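Local coordinates for exotoxin 5 (Staphylococcus aureus subsp. aureus COL, PDB 3R2I), which is a superantigen-like exotoxin of unknown function, secreted by the bacterium and probably acting on components of the host immune defence, at residues A[116-124]-A[135-143]; A[150-158]-A[169-178]. One frame throughout, in Å; residues are numbered along the deposited sequence.

Contact 1 of 2, residues A[116-124]-A[135-143]; sequences HGLDVFAVP and SVGGITKKN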
ATOM      1  N   HIS A 116      15.649   9.633 -10.928  1.00 35.22           N
ATOM      2  CA  HIS A 116      15.733  10.473  -9.762  1.00 34.61           C
ATOM      3  C   HIS A 116      14.394  10.913  -9.243  1.00 33.34           C
ATOM      4  O   HIS A 116      13.381  10.871  -9.945  1.00 34.11           O
ATOM      5  CB  HIS A 116      16.549  11.709 -10.118  1.00 37.56           C
ATOM      6  CG  HIS A 116      17.897  11.412 -10.706  1.00 39.61           C
ATOM      7  ND1 HIS A 116      19.028  11.245  -9.935  1.00 46.68           N
ATOM      8  CD2 HIS A 116      18.306  11.319 -11.996  1.00 43.11           C
ATOM      9  CE1 HIS A 116      20.071  11.033 -10.721  1.00 47.13           C
ATOM     10  NE2 HIS A 116      19.661  11.081 -11.978  1.00 44.74           N
ATOM     11  N   GLY A 117      14.400  11.337  -7.987  1.00 31.95           N
ATOM     12  CA  GLY A 117      13.213  11.847  -7.341  1.00 31.44           C
ATOM     13  C   GLY A 117      12.112  10.829  -7.082  1.00 29.08           C
ATOM     14  O   GLY A 117      10.932  11.153  -7.158  1.00 28.91           O
ATOM     15  N   LEU A 118      12.481   9.608  -6.752  1.00 27.50           N
ATOM     16  CA  LEU A 118      11.465   8.593  -6.503  1.00 26.55           C
ATOM     17  C   LEU A 118      11.183   8.417  -5.018  1.00 25.35           C
ATOM     18  O   LEU A 118      12.065   8.604  -4.180  1.00 24.21           O
ATOM     19  CB  LEU A 118      11.907   7.246  -7.087  1.00 25.90           C
ATOM     20  CG  LEU A 118      12.119   7.142  -8.583  1.00 25.27           C
ATOM     21  CD1 LEU A 118      12.723   5.761  -8.862  1.00 21.00           C
ATOM     22  CD2 LEU A 118      10.803   7.379  -9.373  1.00 22.19           C
ATOM     23  N   ASP A 119       9.923   8.132  -4.715  1.00 25.13           N
ATOM     24  CA  ASP A 119       9.486   7.825  -3.364  1.00 25.47           C
ATOM     25  C   ASP A 119       9.126   6.366  -3.352  1.00 23.78           C
ATOM     26  O   ASP A 119       8.594   5.854  -4.339  1.00 24.31           O
ATOM     27  CB  ASP A 119       8.229   8.591  -2.964  1.00 26.75           C
ATOM     28  CG  ASP A 119       8.485  10.044  -2.678  1.00 29.35           C
ATOM     29  OD1 ASP A 119       9.656  10.460  -2.567  1.00 35.69           O
ATOM     30  OD2 ASP A 119       7.483  10.775  -2.563  1.00 34.65           O
ATOM     31  N   VAL A 120       9.344   5.709  -2.217  1.00 23.88           N
ATOM     32  CA  VAL A 120       9.020   4.303  -2.100  1.00 24.35           C
ATOM     33  C   VAL A 120       8.287   3.976  -0.811  1.00 23.93           C
ATOM     34  O   VAL A 120       8.685   4.408   0.253  1.00 26.34           O
ATOM     35  CB  VAL A 120      10.298   3.401  -2.236  1.00 24.24           C
ATOM     36  CG1 VAL A 120       9.996   2.002  -1.867  1.00 24.76           C
ATOM     37  CG2 VAL A 120      10.862   3.466  -3.712  1.00 24.80           C
ATOM     38  N   PHE A 121       7.172   3.254  -0.940  1.00 22.66           N
ATOM     39  CA  PHE A 121       6.429   2.796   0.207  1.00 20.35           C
ATOM     40  C   PHE A 121       6.824   1.346   0.302  1.00 17.90           C
ATOM     41  O   PHE A 121       6.538   0.545  -0.584  1.00 17.32           O
ATOM     42  CB  PHE A 121       4.930   2.939   0.071  1.00 20.17           C
ATOM     43  CG  PHE A 121       4.191   2.444   1.282  1.00 18.54           C
ATOM     44  CD1 PHE A 121       4.120   3.212   2.420  1.00 20.34           C
ATOM     45  CD2 PHE A 121       3.581   1.217   1.285  1.00 19.47           C
ATOM     46  CE1 PHE A 121       3.461   2.750   3.545  1.00 22.19           C
ATOM     47  CE2 PHE A 121       2.909   0.770   2.401  1.00 18.04           C
ATOM     48  CZ  PHE A 121       2.857   1.530   3.525  1.00 18.84           C
ATOM     49  N   ALA A 122       7.474   1.002   1.388  1.00 16.10           N
ATOM     50  CA  ALA A 122       8.018  -0.352   1.527  1.00 16.94           C
ATOM     51  C   ALA A 122       7.406  -1.137   2.645  1.00 16.61           C
ATOM     52  O   ALA A 122       7.167  -0.626   3.739  1.00 17.51           O
ATOM     53  CB  ALA A 122       9.538  -0.284   1.710  1.00 15.58           C
ATOM     54  N   VAL A 123       7.078  -2.375   2.320  1.00 18.57           N
ATOM     55  CA  VAL A 123       6.515  -3.309   3.276  1.00 19.19           C
ATOM     56  C   VAL A 123       7.342  -4.555   3.067  1.00 20.36           C
ATOM     57  O   VAL A 123       7.514  -4.994   1.944  1.00 20.44           O
ATOM     58  CB  VAL A 123       5.093  -3.659   2.939  1.00 20.15           C
ATOM     59  CG1 VAL A 123       4.624  -4.809   3.871  1.00 21.36           C
ATOM     60  CG2 VAL A 123       4.221  -2.423   3.038  1.00 19.85           C
ATOM     61  N   PRO A 124       7.838  -5.155   4.133  1.00 21.56           N
ATOM     62  CA  PRO A 124       8.665  -6.305   3.815  1.00 22.66           C
ATOM     63  C   PRO A 124       7.953  -7.589   3.482  1.00 23.31           C
ATOM     64  O   PRO A 124       7.010  -7.971   4.163  1.00 23.28           O
ATOM     65  CB  PRO A 124       9.439  -6.543   5.127  1.00 24.52           C
ATOM     66  CG  PRO A 124       8.584  -5.928   6.180  1.00 24.27           C
ATOM     67  CD  PRO A 124       7.980  -4.734   5.538  1.00 22.27           C
ATOM     68  N   SER A 135      10.990  -5.455  -0.621  1.00 23.09           N
ATOM     69  CA  SER A 135       9.585  -5.061  -0.853  1.00 21.88           C
ATOM     70  C   SER A 135       9.276  -5.089  -2.349  1.00 20.47           C
ATOM     71  O   SER A 135      10.210  -5.116  -3.158  1.00 19.89           O
ATOM     72  CB  SER A 135       9.272  -3.686  -0.233  1.00 22.77           C
ATOM     73  OG  SER A 135       7.902  -3.297  -0.430  1.00 23.72           O
ATOM     74  N   VAL A 136       7.980  -5.162  -2.686  1.00 17.73           N
ATOM     75  CA  VAL A 136       7.510  -5.170  -4.058  1.00 16.71           C
ATOM     76  C   VAL A 136       6.760  -3.875  -4.408  1.00 17.79           C
ATOM     77  O   VAL A 136       5.835  -3.470  -3.699  1.00 19.53           O
ATOM     78  CB  VAL A 136       6.577  -6.378  -4.338  1.00 17.66           C
ATOM     79  CG1 VAL A 136       6.099  -6.361  -5.784  1.00 17.33           C
ATOM     80  CG2 VAL A 136       7.258  -7.701  -4.047  1.00 15.93           C
ATOM     81  N   GLY A 137       7.183  -3.194  -5.466  1.00 17.72           N
ATOM     82  CA  GLY A 137       6.496  -1.983  -5.934  1.00 17.75           C
ATOM     83  C   GLY A 137       6.526  -0.771  -5.038  1.00 18.30           C
ATOM     84  O   GLY A 137       7.545  -0.476  -4.409  1.00 18.41           O
ATOM     85  N   GLY A 138       5.408  -0.055  -4.982  1.00 18.32           N
ATOM     86  CA  GLY A 138       5.309   1.108  -4.128  1.00 19.00           C
ATOM     87  C   GLY A 138       6.106   2.329  -4.552  1.00 19.04           C
ATOM     88  O   GLY A 138       6.328   3.233  -3.740  1.00 18.68           O
ATOM     89  N   ILE A 139       6.456   2.398  -5.835  1.00 21.40           N
ATOM     90  CA  ILE A 139       7.291   3.471  -6.385  1.00 22.03           C
ATOM     91  C   ILE A 139       6.456   4.564  -6.984  1.00 23.68           C
ATOM     92  O   ILE A 139       5.643   4.310  -7.838  1.00 25.64           O
ATOM     93  CB  ILE A 139       8.210   2.891  -7.456  1.00 24.17           C
ATOM     94  CG1 ILE A 139       9.019   1.712  -6.879  1.00 23.53           C
ATOM     95  CG2 ILE A 139       9.178   3.941  -8.029  1.00 21.34           C
ATOM     96  CD1 ILE A 139       9.494   0.745  -7.978  1.00 26.15           C
ATOM     97  N   THR A 140       6.638   5.787  -6.498  1.00 25.43           N
ATOM     98  CA  THR A 140       5.899   6.956  -6.999  1.00 25.45           C
ATOM     99  C   THR A 140       6.864   8.081  -7.262  1.00 26.78           C
ATOM    100  O   THR A 140       7.999   8.012  -6.852  1.00 27.28           O
ATOM    101  CB  THR A 140       4.882   7.467  -5.944  1.00 25.43           C
ATOM    102  OG1 THR A 140       5.557   7.679  -4.701  1.00 22.53           O
ATOM    103  CG2 THR A 140       3.730   6.443  -5.725  1.00 23.80           C
ATOM    104  N   LYS A 141       6.419   9.096  -7.977  1.00 28.99           N
ATOM    105  CA  LYS A 141       7.211  10.277  -8.211  1.00 32.60           C
ATOM    106  C   LYS A 141       7.016  11.213  -7.029  1.00 33.37           C
ATOM    107  O   LYS A 141       5.892  11.433  -6.580  1.00 33.56           O
ATOM    108  CB  LYS A 141       6.791  10.965  -9.499  1.00 34.55           C
ATOM    109  CG  LYS A 141       7.133  10.168 -10.741  1.00 39.67           C
ATOM    110  CD  LYS A 141       6.840  10.960 -12.054  1.00 49.76           C
ATOM    111  CE  LYS A 141       7.161  10.105 -13.273  1.00 53.82           C
ATOM    112  NZ  LYS A 141       6.865  10.787 -14.561  1.00 59.72           N
ATOM    113  N   LYS A 142       8.107  11.762  -6.508  1.00 35.21           N
ATOM    114  CA  LYS A 142       8.007  12.655  -5.349  1.00 37.63           C
ATOM    115  C   LYS A 142       7.180  13.901  -5.654  1.00 39.22           C
ATOM    116  O   LYS A 142       7.003  14.267  -6.826  1.00 40.84           O
ATOM    117  CB  LYS A 142       9.395  13.106  -4.877  1.00 38.82           C
ATOM    118  CG  LYS A 142      10.046  14.185  -5.779  1.00 41.52           C
ATOM    119  CD  LYS A 142      11.436  14.531  -5.277  1.00 42.58           C
ATOM    120  CE  LYS A 142      12.054  15.676  -6.068  1.00 44.81           C
ATOM    121  NZ  LYS A 142      13.472  15.938  -5.641  1.00 46.08           N
ATOM    122  N   ASN A 143       6.722  14.581  -4.606  1.00 40.11           N
ATOM    123  CA  ASN A 143       5.945  15.815  -4.798  1.00 43.58           C
ATOM    124  C   ASN A 143       6.776  16.860  -5.485  1.00 47.79           C
ATOM    125  O   ASN A 143       7.950  17.023  -5.147  1.00 47.90           O
ATOM    126  CB  ASN A 143       5.499  16.430  -3.465  1.00 43.54           C
ATOM    127  CG  ASN A 143       4.506  15.575  -2.724  1.00 38.45           C
ATOM    128  OD1 ASN A 143       4.101  14.522  -3.202  1.00 29.23           O
ATOM    129  ND2 ASN A 143       4.123  16.017  -1.523  1.00 37.19           N
TER
HETATM  130  O   HOH W   1       7.425  13.775  -1.854  1.00 41.82           O
HETATM  131  O   HOH W   2       8.360  -1.092  -1.874  1.00 18.10           O
HETATM  132  O   HOH W   3       6.299  -5.598  -0.265  1.00 15.61           O
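In the OB-fold domain of this superantigen-like toxin, strand 118-120 runs antiparallel to strand 133-141, and D119 and T140 form the hydrogen-bonded pair in the middle of their three-residue ladder. D119 N reaches T140 O at 2.9 Å, nearly straight at the hydrogen (176°), and T140 N returns the bond to D119 O. F121 N continues the ladder to G138 O, while at the other end K142 N meets G117 O. G117 and L118 together face I77 in a G1 bulge, where the positive phi of G117 suits glycine. G138, also at positive phi, lets its backbone pass close to F121 O. Beyond it the strand is broken, and one water fills in for direct bonds, donating to F121 O and G137 O and accepting from S135 OG.

One face of the pair is apolar. I139 sends CG1 alongside V120 CG2 (4.1 Å) and CG2 against L118 CD2 (4.0 Å), and with V120 it packs on V101 of strand 97-103, a place that suits branched aliphatic residues. The face of D119 and T140 is polar. The D119 carboxylate packs across the first carbons of K142, with OD2 3.4 Å from K142 CA, while K142 NZ bonds N76 OD1; D119 OD1 is held by T75 OG1 and N76 N, and a water links OD2 to N143 N. At the far end the S135 hydroxyl, placed anti to its own N (chi1 -179°), turns toward segment 116-124, and V123 N donates to S135 OG at 3.0 Å.

Contact 2 of 2, residues A[150-158]-A[169-178]; sequences FVSNPSLQV and INELFFIQKE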
ATOM      1  N   PHE A 150       1.042  20.410   0.539  1.00 61.06           N
ATOM      2  CA  PHE A 150       0.167  19.350   0.017  1.00 57.81           C
ATOM      3  C   PHE A 150      -0.227  18.291   1.043  1.00 54.15           C
ATOM      4  O   PHE A 150       0.623  17.606   1.640  1.00 53.23           O
ATOM      5  CB  PHE A 150       0.786  18.584  -1.169  1.00 58.17           C
ATOM      6  CG  PHE A 150      -0.164  17.562  -1.773  1.00 56.83           C
ATOM      7  CD1 PHE A 150      -0.870  17.857  -2.933  1.00 58.65           C
ATOM      8  CD2 PHE A 150      -0.425  16.360  -1.128  1.00 53.03           C
ATOM      9  CE1 PHE A 150      -1.760  16.961  -3.466  1.00 53.86           C
ATOM     10  CE2 PHE A 150      -1.334  15.467  -1.648  1.00 51.78           C
ATOM     11  CZ  PHE A 150      -1.997  15.773  -2.825  1.00 53.33           C
ATOM     12  N   VAL A 151      -1.538  18.107   1.145  1.00 50.50           N
ATOM     13  CA  VAL A 151      -2.145  17.145   2.019  1.00 46.94           C
ATOM     14  C   VAL A 151      -3.512  16.908   1.430  1.00 42.88           C
ATOM     15  O   VAL A 151      -4.190  17.850   1.088  1.00 42.99           O
ATOM     16  CB  VAL A 151      -2.345  17.685   3.465  1.00 47.35           C
ATOM     17  CG1 VAL A 151      -3.009  16.627   4.326  1.00 49.03           C
ATOM     18  CG2 VAL A 151      -1.018  18.124   4.087  1.00 51.74           C
ATOM     19  N   SER A 152      -3.876  15.647   1.258  1.00 38.79           N
ATOM     20  CA  SER A 152      -5.198  15.265   0.780  1.00 36.88           C
ATOM     21  C   SER A 152      -5.859  14.693   2.029  1.00 33.29           C
ATOM     22  O   SER A 152      -5.194  14.126   2.895  1.00 32.11           O
ATOM     23  CB  SER A 152      -5.147  14.190  -0.314  1.00 35.99           C
ATOM     24  OG  SER A 152      -4.423  14.607  -1.456  1.00 39.44           O
ATOM     25  N   ASN A 153      -7.168  14.813   2.109  1.00 30.37           N
ATOM     26  CA  ASN A 153      -7.883  14.350   3.276  1.00 28.47           C
ATOM     27  C   ASN A 153      -9.236  13.783   2.850  1.00 26.23           C
ATOM     28  O   ASN A 153     -10.275  14.362   3.147  1.00 27.05           O
ATOM     29  CB  ASN A 153      -8.020  15.531   4.241  1.00 27.41           C
ATOM     30  CG  ASN A 153      -8.829  15.185   5.496  1.00 28.87           C
ATOM     31  OD1 ASN A 153      -9.529  16.047   6.016  1.00 30.53           O
ATOM     32  ND2 ASN A 153      -8.806  13.924   5.929  1.00 21.29           N
ATOM     33  N   PRO A 154      -9.217  12.697   2.060  1.00 25.17           N
ATOM     34  CA  PRO A 154     -10.441  12.063   1.614  1.00 25.27           C
ATOM     35  C   PRO A 154     -11.178  11.401   2.764  1.00 25.04           C
ATOM     36  O   PRO A 154     -10.558  10.911   3.685  1.00 21.84           O
ATOM     37  CB  PRO A 154      -9.958  11.003   0.633  1.00 24.44           C
ATOM     38  CG  PRO A 154      -8.600  10.692   1.059  1.00 24.52           C
ATOM     39  CD  PRO A 154      -8.045  12.043   1.462  1.00 25.51           C
ATOM     40  N   SER A 155     -12.506  11.395   2.705  1.00 27.27           N
ATOM     41  CA  SER A 155     -13.284  10.770   3.778  1.00 27.67           C
ATOM     42  C   SER A 155     -13.019   9.272   3.728  1.00 25.80           C
ATOM     43  O   SER A 155     -12.655   8.754   2.688  1.00 24.67           O
ATOM     44  CB  SER A 155     -14.776  11.061   3.614  1.00 28.34           C
ATOM     45  OG  SER A 155     -15.234  10.465   2.422  1.00 34.12           O
ATOM     46  N   LEU A 156     -13.160   8.606   4.867  1.00 24.45           N
ATOM     47  CA  LEU A 156     -12.955   7.169   4.977  1.00 24.47           C
ATOM     48  C   LEU A 156     -13.993   6.682   5.954  1.00 25.30           C
ATOM     49  O   LEU A 156     -14.035   7.179   7.083  1.00 26.37           O
ATOM     50  CB  LEU A 156     -11.539   6.853   5.497  1.00 23.75           C
ATOM     51  CG  LEU A 156     -11.119   5.403   5.845  1.00 25.14           C
ATOM     52  CD1 LEU A 156     -11.262   4.436   4.690  1.00 24.81           C
ATOM     53  CD2 LEU A 156      -9.678   5.389   6.364  1.00 24.21           C
ATOM     54  N   GLN A 157     -14.884   5.811   5.486  1.00 26.39           N
ATOM     55  CA  GLN A 157     -15.927   5.240   6.311  1.00 27.61           C
ATOM     56  C   GLN A 157     -15.766   3.752   6.350  1.00 24.25           C
ATOM     57  O   GLN A 157     -15.526   3.147   5.326  1.00 25.16           O
ATOM     58  CB  GLN A 157     -17.332   5.454   5.739  1.00 29.86           C
ATOM     59  CG  GLN A 157     -17.959   6.749   6.020  1.00 39.10           C
ATOM     60  CD  GLN A 157     -19.479   6.664   5.854  1.00 44.77           C
ATOM     61  OE1 GLN A 157     -19.982   5.981   4.954  1.00 43.49           O
ATOM     62  NE2 GLN A 157     -20.211   7.355   6.738  1.00 42.36           N
ATOM     63  N   VAL A 158     -15.919   3.172   7.526  1.00 22.30           N
ATOM     64  CA  VAL A 158     -15.868   1.744   7.700  1.00 21.16           C
ATOM     65  C   VAL A 158     -17.287   1.383   8.107  1.00 22.32           C
ATOM     66  O   VAL A 158     -17.840   1.987   9.044  1.00 22.23           O
ATOM     67  CB  VAL A 158     -14.906   1.333   8.791  1.00 21.67           C
ATOM     68  CG1 VAL A 158     -14.872  -0.215   8.896  1.00 19.48           C
ATOM     69  CG2 VAL A 158     -13.506   1.949   8.549  1.00 20.90           C
ATOM     70  N   ILE A 169     -18.869   4.248  10.484  1.00 18.21           N
ATOM     71  CA  ILE A 169     -17.951   5.093  11.260  1.00 18.39           C
ATOM     72  C   ILE A 169     -16.909   5.794  10.391  1.00 19.55           C
ATOM     73  O   ILE A 169     -16.243   5.156   9.576  1.00 20.04           O
ATOM     74  CB  ILE A 169     -17.184   4.199  12.263  1.00 18.10           C
ATOM     75  CG1 ILE A 169     -18.144   3.595  13.297  1.00 18.90           C
ATOM     76  CG2 ILE A 169     -16.025   4.927  12.984  1.00 16.53           C
ATOM     77  CD1 ILE A 169     -17.524   2.461  14.064  1.00 18.22           C
ATOM     78  N   ASN A 170     -16.775   7.106  10.562  1.00 20.81           N
ATOM     79  CA  ASN A 170     -15.762   7.884   9.857  1.00 20.92           C
ATOM     80  C   ASN A 170     -14.435   7.808  10.564  1.00 21.79           C
ATOM     81  O   ASN A 170     -14.370   7.783  11.801  1.00 22.95           O
ATOM     82  CB  ASN A 170     -16.198   9.350   9.736  1.00 22.66           C
ATOM     83  CG  ASN A 170     -17.125   9.567   8.555  1.00 19.95           C
ATOM     84  OD1 ASN A 170     -16.684   9.517   7.427  1.00 26.67           O
ATOM     85  ND2 ASN A 170     -18.391   9.823   8.811  1.00 23.36           N
ATOM     86  N   GLU A 171     -13.381   7.778   9.765  1.00 21.85           N
ATOM     87  CA  GLU A 171     -12.005   7.731  10.235  1.00 21.28           C
ATOM     88  C   GLU A 171     -11.286   8.886   9.552  1.00 21.62           C
ATOM     89  O   GLU A 171     -11.693   9.315   8.495  1.00 21.12           O
ATOM     90  CB  GLU A 171     -11.377   6.414   9.801  1.00 20.94           C
ATOM     91  CG  GLU A 171     -12.072   5.204  10.405  1.00 23.01           C
ATOM     92  CD  GLU A 171     -11.702   4.994  11.856  1.00 24.41           C
ATOM     93  OE1 GLU A 171     -12.419   4.243  12.548  1.00 25.45           O
ATOM     94  OE2 GLU A 171     -10.652   5.538  12.279  1.00 26.26           O
ATOM     95  N   LEU A 172     -10.216   9.394  10.157  1.00 22.78           N
ATOM     96  CA  LEU A 172      -9.509  10.536   9.601  1.00 23.24           C
ATOM     97  C   LEU A 172      -8.229  10.028   8.903  1.00 24.53           C
ATOM     98  O   LEU A 172      -7.289   9.555   9.526  1.00 23.43           O
ATOM     99  CB  LEU A 172      -9.220  11.537  10.695  1.00 23.55           C
ATOM    100  CG  LEU A 172      -8.836  12.953  10.274  1.00 26.98           C
ATOM    101  CD1 LEU A 172     -10.001  13.616   9.451  1.00 18.04           C
ATOM    102  CD2 LEU A 172      -8.466  13.805  11.492  1.00 26.30           C
ATOM    103  N   PHE A 173      -8.198  10.219   7.598  1.00 25.73           N
ATOM    104  CA  PHE A 173      -7.133   9.742   6.764  1.00 25.43           C
ATOM    105  C   PHE A 173      -6.445  10.871   5.964  1.00 25.24           C
ATOM    106  O   PHE A 173      -7.057  11.495   5.128  1.00 28.57           O
ATOM    107  CB  PHE A 173      -7.811   8.728   5.823  1.00 24.60           C
ATOM    108  CG  PHE A 173      -6.873   7.878   5.068  1.00 24.41           C
ATOM    109  CD1 PHE A 173      -6.310   6.775   5.661  1.00 26.00           C
ATOM    110  CD2 PHE A 173      -6.580   8.147   3.749  1.00 27.84           C
ATOM    111  CE1 PHE A 173      -5.443   5.971   4.957  1.00 28.27           C
ATOM    112  CE2 PHE A 173      -5.714   7.344   3.042  1.00 25.58           C
ATOM    113  CZ  PHE A 173      -5.124   6.280   3.653  1.00 27.80           C
ATOM    114  N   PHE A 174      -5.170  11.128   6.223  1.00 25.11           N
ATOM    115  CA  PHE A 174      -4.421  12.146   5.492  1.00 24.09           C
ATOM    116  C   PHE A 174      -3.447  11.479   4.523  1.00 23.94           C
ATOM    117  O   PHE A 174      -2.859  10.465   4.851  1.00 22.91           O
ATOM    118  CB  PHE A 174      -3.618  13.019   6.451  1.00 24.42           C
ATOM    119  CG  PHE A 174      -4.467  13.907   7.345  1.00 24.50           C
ATOM    120  CD1 PHE A 174      -5.061  15.047   6.834  1.00 23.93           C
ATOM    121  CD2 PHE A 174      -4.625  13.624   8.697  1.00 22.13           C
ATOM    122  CE1 PHE A 174      -5.833  15.877   7.634  1.00 25.58           C
ATOM    123  CE2 PHE A 174      -5.367  14.460   9.506  1.00 26.92           C
ATOM    124  CZ  PHE A 174      -5.971  15.601   8.968  1.00 27.46           C
ATOM    125  N   ILE A 175      -3.296  12.022   3.325  1.00 23.93           N
ATOM    126  CA  ILE A 175      -2.342  11.461   2.377  1.00 25.25           C
ATOM    127  C   ILE A 175      -1.433  12.629   2.070  1.00 25.66           C
ATOM    128  O   ILE A 175      -1.903  13.645   1.584  1.00 25.14           O
ATOM    129  CB  ILE A 175      -2.992  10.995   1.073  1.00 26.11           C
ATOM    130  CG1 ILE A 175      -4.160  10.063   1.377  1.00 24.74           C
ATOM    131  CG2 ILE A 175      -1.894  10.368   0.166  1.00 23.98           C
ATOM    132  CD1 ILE A 175      -4.962   9.660   0.153  1.00 23.78           C
ATOM    133  N   GLN A 176      -0.145  12.496   2.361  1.00 26.67           N
ATOM    134  CA  GLN A 176       0.797  13.612   2.157  1.00 29.61           C
ATOM    135  C   GLN A 176       1.565  13.603   0.848  1.00 29.52           C
ATOM    136  O   GLN A 176       2.421  14.435   0.615  1.00 33.93           O
ATOM    137  CB  GLN A 176       1.754  13.690   3.339  1.00 30.70           C
ATOM    138  CG  GLN A 176       0.948  13.783   4.648  1.00 35.20           C
ATOM    139  CD  GLN A 176       1.776  14.112   5.863  1.00 39.87           C
ATOM    140  OE1 GLN A 176       2.481  15.154   5.919  1.00 42.98           O
ATOM    141  NE2 GLN A 176       1.645  13.262   6.884  1.00 34.68           N
ATOM    142  N   LYS A 177       1.230  12.690  -0.021  1.00 28.59           N
ATOM    143  CA  LYS A 177       1.891  12.577  -1.293  1.00 29.97           C
ATOM    144  C   LYS A 177       0.923  12.925  -2.361  1.00 28.03           C
ATOM    145  O   LYS A 177      -0.215  12.536  -2.324  1.00 26.70           O
ATOM    146  CB  LYS A 177       2.391  11.144  -1.510  1.00 28.76           C
ATOM    147  CG  LYS A 177       3.738  10.847  -0.839  1.00 35.81           C
ATOM    148  CD  LYS A 177       3.950   9.329  -0.544  1.00 36.62           C
ATOM    149  CE  LYS A 177       3.515   8.938   0.948  1.00 43.41           C
ATOM    150  NZ  LYS A 177       2.154   9.433   1.512  1.00 40.65           N
ATOM    151  N   GLU A 178       1.425  13.666  -3.322  1.00 29.04           N
ATOM    152  CA  GLU A 178       0.680  14.077  -4.483  1.00 29.86           C
ATOM    153  C   GLU A 178       0.328  12.829  -5.336  1.00 27.28           C
ATOM    154  O   GLU A 178      -0.769  12.679  -5.833  1.00 26.26           O
ATOM    155  CB  GLU A 178       1.593  15.037  -5.196  1.00 30.86           C
ATOM    156  CG  GLU A 178       1.019  15.821  -6.287  1.00 38.79           C
ATOM    157  CD  GLU A 178       1.949  16.957  -6.646  1.00 44.45           C
ATOM    158  OE1 GLU A 178       1.518  18.112  -6.419  1.00 48.90           O
ATOM    159  OE2 GLU A 178       3.128  16.690  -7.013  1.00 44.56           O
TER
HETATM  160  O   HOH W   4     -10.624  11.395   6.192  1.00 28.96           O
HETATM  161  O   HOH W   5     -13.699  10.490   7.072  1.00 21.34           O
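L156 O accepts E171 N at 2.8 Å, nearly in line with the carbonyl, and N170 CA adds a CH contact to the same oxygen. Toward the hairpin turn V158 and I169 exchange two backbone bonds; in the other direction S152 and I175 exchange two more. In between, where direct pairing lapses, one water accepts from L156 N and lies near E171 O, and another accepts from F173 N and lies near P154 O.

At N153 a side chain replaces backbone pairing. With CG anti to its N (chi1 177°), the amide runs alongside the F174 ring with ND2 over one face, the planes 28° apart, and ND2 donates to F173 O at 3.1 Å from above the carbonyl plane. V151 CG1 touches the same ring at CD1 (3.6 Å). The inward residues are apolar: L156 CD2 meets F173 CD1 at 3.7 Å, and P154 CG, near the plane of the F173 ring, also touches I175 CD1. The F150 ring takes E178 CA over one face, 3.8 Å from its centroid, a CH-pi contact.

In the beta-grasp domain, strand 155-160 lies between edge strand 167-172 and strand 241-248, where L156 packs on I244; helix 182-197 covers V158 through L193 and holds E171 through Y197.

How the contacts relate
The two contacts come in series along the chain, contact 1 in the OB-fold domain and contact 2 in the beta-grasp domain, with centres about 19 Å apart. They belong to separate sheets, although strands 133-141 and 155-160 are consecutive. At the boundary they touch: N143, just past the end of strand 133-141, probably hydrogen-bonds through OD1 to E178 N and through ND2 to Q176 O. Helix 182-197 is shared, meeting F121, V123 and S135 of contact 1 and V158, I169 and E171 of contact 2. The helix and N143 are among the links between the two parts, consistent with the two-domain architecture of the superantigen family.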